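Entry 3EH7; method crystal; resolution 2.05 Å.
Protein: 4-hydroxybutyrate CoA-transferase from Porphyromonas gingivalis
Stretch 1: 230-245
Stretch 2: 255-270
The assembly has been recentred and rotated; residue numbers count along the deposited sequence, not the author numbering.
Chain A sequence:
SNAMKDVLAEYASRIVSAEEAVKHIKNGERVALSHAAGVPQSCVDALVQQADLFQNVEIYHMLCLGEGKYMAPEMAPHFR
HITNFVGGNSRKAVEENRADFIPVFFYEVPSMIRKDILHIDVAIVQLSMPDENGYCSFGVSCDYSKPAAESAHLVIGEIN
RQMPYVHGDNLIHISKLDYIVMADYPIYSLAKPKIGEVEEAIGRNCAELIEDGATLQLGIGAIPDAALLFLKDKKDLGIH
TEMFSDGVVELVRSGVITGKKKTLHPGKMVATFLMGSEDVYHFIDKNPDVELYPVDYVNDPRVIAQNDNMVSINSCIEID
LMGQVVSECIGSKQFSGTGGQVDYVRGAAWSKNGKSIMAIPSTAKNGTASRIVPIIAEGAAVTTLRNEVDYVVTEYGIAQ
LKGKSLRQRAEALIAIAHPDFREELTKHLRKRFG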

# COMPACT_ATOMS: atom_id res chain seq x y z
N PHE A 230 7.21 9.24 27.98
CA PHE A 230 6.51 10.53 27.99
C PHE A 230 5.01 10.43 27.90
O PHE A 230 4.35 11.45 27.74
CB PHE A 230 7.07 11.47 26.93
CG PHE A 230 8.45 11.93 27.24
CD1 PHE A 230 8.66 12.82 28.28
CD2 PHE A 230 9.54 11.42 26.56
CE1 PHE A 230 9.92 13.23 28.63
CE2 PHE A 230 10.82 11.82 26.89
CZ PHE A 230 11.01 12.73 27.93
N LEU A 231 4.47 9.22 28.05
CA LEU A 231 3.02 9.01 28.05
C LEU A 231 2.40 8.77 29.45
O LEU A 231 1.24 8.33 29.54
CB LEU A 231 2.67 7.83 27.13
CG LEU A 231 3.04 8.00 25.64
CD1 LEU A 231 2.63 6.74 24.86
CD2 LEU A 231 2.42 9.24 25.01
N LYS A 232 3.12 9.08 30.52
CA LYS A 232 2.63 8.79 31.88
C LYS A 232 1.43 9.66 32.28
O LYS A 232 0.66 9.30 33.14
CB LYS A 232 3.74 8.90 32.93
CG LYS A 232 4.93 7.95 32.70
CD LYS A 232 6.06 8.23 33.71
CE LYS A 232 7.36 7.53 33.35
NZ LYS A 232 7.31 6.08 33.57
N ASP A 233 1.27 10.80 31.63
CA ASP A 233 0.14 11.69 31.86
C ASP A 233 -1.05 11.41 30.92
O ASP A 233 -2.02 12.16 30.92
CB ASP A 233 0.62 13.12 31.63
CG ASP A 233 1.08 13.39 30.16
OD1 ASP A 233 1.56 12.50 29.39
OD2 ASP A 233 0.96 14.57 29.76
N LYS A 234 -0.98 10.37 30.09
CA LYS A 234 -2.06 10.11 29.17
C LYS A 234 -3.10 9.22 29.84
O LYS A 234 -2.80 8.53 30.81
CB LYS A 234 -1.53 9.48 27.87
CG LYS A 234 -0.65 10.43 27.02
CD LYS A 234 -1.53 11.49 26.35
CE LYS A 234 -0.91 12.85 26.29
NZ LYS A 234 0.15 12.90 25.28
N LYS A 235 -4.31 9.24 29.28
CA LYS A 235 -5.45 8.51 29.83
C LYS A 235 -6.04 7.49 28.85
O LYS A 235 -6.25 7.82 27.68
CB LYS A 235 -6.56 9.49 30.17
CG LYS A 235 -6.15 10.62 31.12
CD LYS A 235 -5.63 10.13 32.48
CE LYS A 235 -5.18 11.32 33.31
NZ LYS A 235 -4.39 10.91 34.48
N ASP A 236 -6.34 6.30 29.36
CA ASP A 236 -6.99 5.21 28.59
C ASP A 236 -6.48 4.96 27.18
O ASP A 236 -7.25 4.85 26.24
CB ASP A 236 -8.51 5.42 28.56
CG ASP A 236 -9.13 5.34 29.93
OD1 ASP A 236 -8.98 4.30 30.62
OD2 ASP A 236 -9.74 6.36 30.31
N LEU A 237 -5.17 4.81 27.06
CA LEU A 237 -4.57 4.35 25.82
C LEU A 237 -4.84 2.86 25.69
O LEU A 237 -5.09 2.19 26.68
CB LEU A 237 -3.06 4.64 25.82
CG LEU A 237 -2.67 6.12 26.06
CD1 LEU A 237 -1.16 6.29 25.97
CD2 LEU A 237 -3.36 7.03 25.06
N GLY A 238 -4.84 2.38 24.44
CA GLY A 238 -5.02 0.97 24.13
C GLY A 238 -3.91 0.44 23.27
O GLY A 238 -3.11 1.22 22.71
N ILE A 239 -3.83 -0.88 23.15
CA ILE A 239 -2.80 -1.53 22.35
C ILE A 239 -3.38 -2.43 21.23
O ILE A 239 -4.16 -3.36 21.49
CB ILE A 239 -1.87 -2.37 23.24
CG1 ILE A 239 -1.03 -1.47 24.16
CG2 ILE A 239 -0.97 -3.28 22.39
CD1 ILE A 239 -0.02 -0.61 23.42
N HIS A 240 -2.99 -2.12 20.00
CA HIS A 240 -3.18 -3.01 18.86
C HIS A 240 -1.93 -2.86 18.02
O HIS A 240 -1.74 -1.88 17.27
CB HIS A 240 -4.46 -2.75 18.07
CG HIS A 240 -4.66 -3.73 16.94
ND1 HIS A 240 -5.70 -4.64 16.91
CD2 HIS A 240 -3.92 -3.97 15.84
CE1 HIS A 240 -5.60 -5.37 15.82
NE2 HIS A 240 -4.53 -4.99 15.15
N THR A 241 -1.05 -3.84 18.21
CA THR A 241 0.33 -3.70 17.86
C THR A 241 0.88 -4.98 17.25
O THR A 241 0.32 -6.06 17.39
CB THR A 241 1.13 -3.31 19.11
OG1 THR A 241 2.44 -2.86 18.73
CG2 THR A 241 1.20 -4.52 20.13
N GLU A 242 1.97 -4.86 16.52
CA GLU A 242 2.61 -6.05 16.02
C GLU A 242 3.22 -6.81 17.21
O GLU A 242 3.07 -8.04 17.36
CB GLU A 242 3.67 -5.73 14.98
CG GLU A 242 4.13 -6.98 14.22
CD GLU A 242 5.13 -6.65 13.13
OE1 GLU A 242 4.70 -5.98 12.17
OE2 GLU A 242 6.31 -7.05 13.24
N MSE A 243 3.92 -6.07 18.05
CA MSE A 243 4.48 -6.64 19.26
C MSE A 243 4.53 -5.59 20.35
O MSE A 243 4.45 -4.42 20.08
CB MSE A 243 5.87 -7.23 18.99
CG MSE A 243 6.91 -6.21 18.57
SE MSE A 243 7.90 -5.36 20.02
CE MSE A 243 8.90 -6.90 20.71
N PHE A 244 4.64 -6.04 21.59
CA PHE A 244 4.98 -5.13 22.69
C PHE A 244 5.97 -5.79 23.64
O PHE A 244 6.34 -6.96 23.45
CB PHE A 244 3.76 -4.54 23.40
CG PHE A 244 2.94 -5.53 24.17
CD1 PHE A 244 3.28 -5.90 25.46
CD2 PHE A 244 1.78 -6.06 23.61
CE1 PHE A 244 2.51 -6.82 26.17
CE2 PHE A 244 1.01 -6.98 24.32
CZ PHE A 244 1.37 -7.34 25.62
N SER A 245 6.41 -5.02 24.63
CA SER A 245 7.52 -5.40 25.47
C SER A 245 7.36 -4.73 26.83
O SER A 245 6.26 -4.34 27.20
CB SER A 245 8.84 -4.98 24.81
OG SER A 245 9.95 -5.63 25.39
N GLY A 255 -1.62 2.11 35.02
CA GLY A 255 -2.97 2.60 34.75
C GLY A 255 -3.17 3.50 33.54
O GLY A 255 -4.26 3.97 33.31
N VAL A 256 -2.13 3.74 32.75
CA VAL A 256 -2.29 4.58 31.56
C VAL A 256 -2.93 3.78 30.40
O VAL A 256 -3.84 4.25 29.74
CB VAL A 256 -0.95 5.25 31.16
CG1 VAL A 256 -1.07 5.97 29.80
CG2 VAL A 256 -0.52 6.23 32.26
N ILE A 257 -2.43 2.57 30.17
CA ILE A 257 -2.92 1.73 29.08
C ILE A 257 -3.97 0.81 29.65
O ILE A 257 -3.62 -0.12 30.36
CB ILE A 257 -1.81 0.88 28.43
CG1 ILE A 257 -0.81 1.80 27.70
CG2 ILE A 257 -2.43 -0.14 27.42
CD1 ILE A 257 0.46 1.07 27.16
N THR A 258 -5.23 1.14 29.40
CA THR A 258 -6.38 0.38 29.91
C THR A 258 -7.13 -0.40 28.82
O THR A 258 -7.90 -1.32 29.10
CB THR A 258 -7.40 1.33 30.56
OG1 THR A 258 -7.90 2.23 29.57
CG2 THR A 258 -6.77 2.14 31.73
N GLY A 259 -6.95 0.02 27.57
CA GLY A 259 -7.77 -0.47 26.48
C GLY A 259 -9.23 -0.05 26.55
O GLY A 259 -10.05 -0.59 25.82
N LYS A 260 -9.56 0.88 27.43
CA LYS A 260 -10.96 1.11 27.75
C LYS A 260 -11.68 1.91 26.68
O LYS A 260 -12.90 1.82 26.57
CB LYS A 260 -11.14 1.70 29.17
CG LYS A 260 -11.19 0.59 30.27
CD LYS A 260 -11.69 1.11 31.63
CE LYS A 260 -10.56 1.29 32.67
NZ LYS A 260 -9.87 0.02 33.08
N LYS A 261 -10.94 2.66 25.85
CA LYS A 261 -11.57 3.44 24.79
C LYS A 261 -11.41 2.78 23.41
O LYS A 261 -11.64 3.45 22.40
CB LYS A 261 -10.98 4.84 24.74
CG LYS A 261 -11.23 5.65 25.99
CD LYS A 261 -12.64 6.09 26.07
CE LYS A 261 -12.88 6.96 27.30
NZ LYS A 261 -14.32 7.26 27.37
N LYS A 262 -10.99 1.52 23.38
CA LYS A 262 -10.73 0.83 22.12
C LYS A 262 -12.05 0.43 21.49
O LYS A 262 -12.96 0.04 22.19
CB LYS A 262 -9.93 -0.44 22.34
CG LYS A 262 -8.49 -0.23 22.66
CD LYS A 262 -7.79 -1.58 22.91
CE LYS A 262 -7.39 -2.31 21.62
NZ LYS A 262 -7.28 -3.80 21.81
N THR A 263 -12.13 0.48 20.17
CA THR A 263 -13.32 0.10 19.46
C THR A 263 -13.23 -1.32 18.90
O THR A 263 -14.19 -1.82 18.35
CB THR A 263 -13.57 1.09 18.34
OG1 THR A 263 -12.38 1.20 17.56
CG2 THR A 263 -13.96 2.48 18.97
N LEU A 264 -12.07 -1.95 19.05
CA LEU A 264 -11.89 -3.36 18.73
C LEU A 264 -11.16 -3.98 19.91
O LEU A 264 -10.20 -3.41 20.38
CB LEU A 264 -11.06 -3.54 17.45
CG LEU A 264 -11.03 -4.96 16.88
CD1 LEU A 264 -12.42 -5.39 16.28
CD2 LEU A 264 -9.91 -5.08 15.83
N HIS A 265 -11.61 -5.14 20.35
CA HIS A 265 -11.01 -5.83 21.48
C HIS A 265 -10.78 -4.90 22.67
O HIS A 265 -9.64 -4.75 23.11
CB HIS A 265 -9.71 -6.53 21.06
CG HIS A 265 -9.91 -7.51 19.95
ND1 HIS A 265 -10.67 -8.66 20.10
CD2 HIS A 265 -9.53 -7.48 18.65
CE1 HIS A 265 -10.71 -9.30 18.95
NE2 HIS A 265 -10.03 -8.61 18.05
N PRO A 266 -11.87 -4.29 23.18
CA PRO A 266 -11.77 -3.37 24.30
C PRO A 266 -11.23 -4.05 25.54
O PRO A 266 -11.51 -5.23 25.78
CB PRO A 266 -13.20 -2.88 24.50
CG PRO A 266 -14.05 -3.89 23.87
CD PRO A 266 -13.27 -4.48 22.75
N GLY A 267 -10.39 -3.32 26.26
CA GLY A 267 -9.75 -3.82 27.46
C GLY A 267 -8.63 -4.83 27.25
O GLY A 267 -8.10 -5.34 28.22
N LYS A 268 -8.28 -5.13 26.01
CA LYS A 268 -7.27 -6.15 25.72
C LYS A 268 -6.05 -5.55 25.05
O LYS A 268 -6.18 -4.61 24.28
CB LYS A 268 -7.83 -7.24 24.80
CG LYS A 268 -9.18 -7.86 25.25
CD LYS A 268 -9.05 -8.67 26.52
CE LYS A 268 -10.41 -9.25 26.93
NZ LYS A 268 -11.02 -10.03 25.81
N MSE A 269 -4.86 -6.11 25.34
CA MSE A 269 -3.65 -5.80 24.59
C MSE A 269 -3.55 -6.85 23.50
O MSE A 269 -3.37 -8.03 23.79
CB MSE A 269 -2.41 -5.87 25.49
CG MSE A 269 -2.42 -4.90 26.69
SE MSE A 269 -1.23 -5.60 28.06
CE MSE A 269 -2.62 -6.41 29.17
N VAL A 270 -3.66 -6.42 22.25
CA VAL A 270 -3.67 -7.33 21.10
C VAL A 270 -2.35 -7.15 20.35
O VAL A 270 -1.91 -6.01 20.10
CB VAL A 270 -4.85 -7.00 20.20
CG1 VAL A 270 -4.78 -7.76 18.87
CG2 VAL A 270 -6.15 -7.30 20.94
O HOH W 1 -8.24 2.53 25.09
O HOH W 2 -5.64 5.86 32.22
O HOH W 3 -5.18 -2.23 25.27
O HOH W 4 -7.47 -4.42 19.02

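The most unusual feature of this contact is the buried ammonium group of Lys262, which ties a loop of the second stretch to the strand of the first. Its side chain runs past Gly238, with Lys262 CG 4.0 Å from Gly238 CA, and Lys262 NZ then donates to Ile239 O at 3.2 Å. Within its own stretch Lys262 NZ also bonds to Lys268 O (2.8 Å) and His265 O (2.9 Å), and more weakly to Leu264 O (3.3 Å). A charged group is thus paid for largely by backbone carbonyls, and water 4 adds a link, accepting from Lys262 NZ at 2.9 Å and lying 2.8 Å from His240 ND1. Gly238 makes the passage possible: a CB there would fall 2.5 Å from Lys262 CG.

The backbones meet in two places. At the first, Leu237 and Ile257 form a single bridge, in which Leu237 N donates to Val256 O (3.0 Å). Leu237 O in turn receives a nearly straight bond from Gly259 N (3.0 Å) and a weak, bent one from Thr258 N (2.9 Å), while Ile257 CA approaches the same oxygen, Leu237 O, at 3.3 Å. Further along, the strands run parallel. Val270 N donates to Ile239 O (3.2 Å), and Val270 O accepts from Thr241 N (3.0 Å), so Val270 bonds to the residues before and after His240, as parallel pairing requires. Where Ile239 faces Met269, water 3 spans the strands, accepting from Ile239 N (2.9 Å) and donating to Lys268 O (2.8 Å).

Asp236 anchors the more exposed end. Thr258 OG1 donates to Asp236 OD1 in a short 2.6 Å bond and accepts from Lys260 N at 3.0 Å, linking the carboxylate to the Gly259–Lys262 type I turn. Water 1 reinforces this junction, donating to Asp236 O (2.8 Å) and accepting from Lys261 N (2.8 Å). Water 2 similarly joins Asp236 N (3.0 Å) to Gly255 O (2.6 Å).

Mostly apolar side chains make the other contacts described here. Val256 nestles against the Leu231–Lys234 turn, with Val256 CG1 3.3 Å from Leu231 O, and also meets Leu237, Val256 CG1 to Leu237 CD1 at 3.8 Å. Ile257 CG2 packs on Ile239 CG1 (3.8 Å). Ile239 and Met269 share one face of the sheet, with their CB atoms 4.2 Å apart. Phe244 CE2 touches Met269 CB at 3.8 Å, and the selenium of this selenomethionine, SE, sits obliquely 4.7 Å from the Phe244 ring centroid. On the other face, His240 ND1 lies 3.8 Å from Val270 CG1.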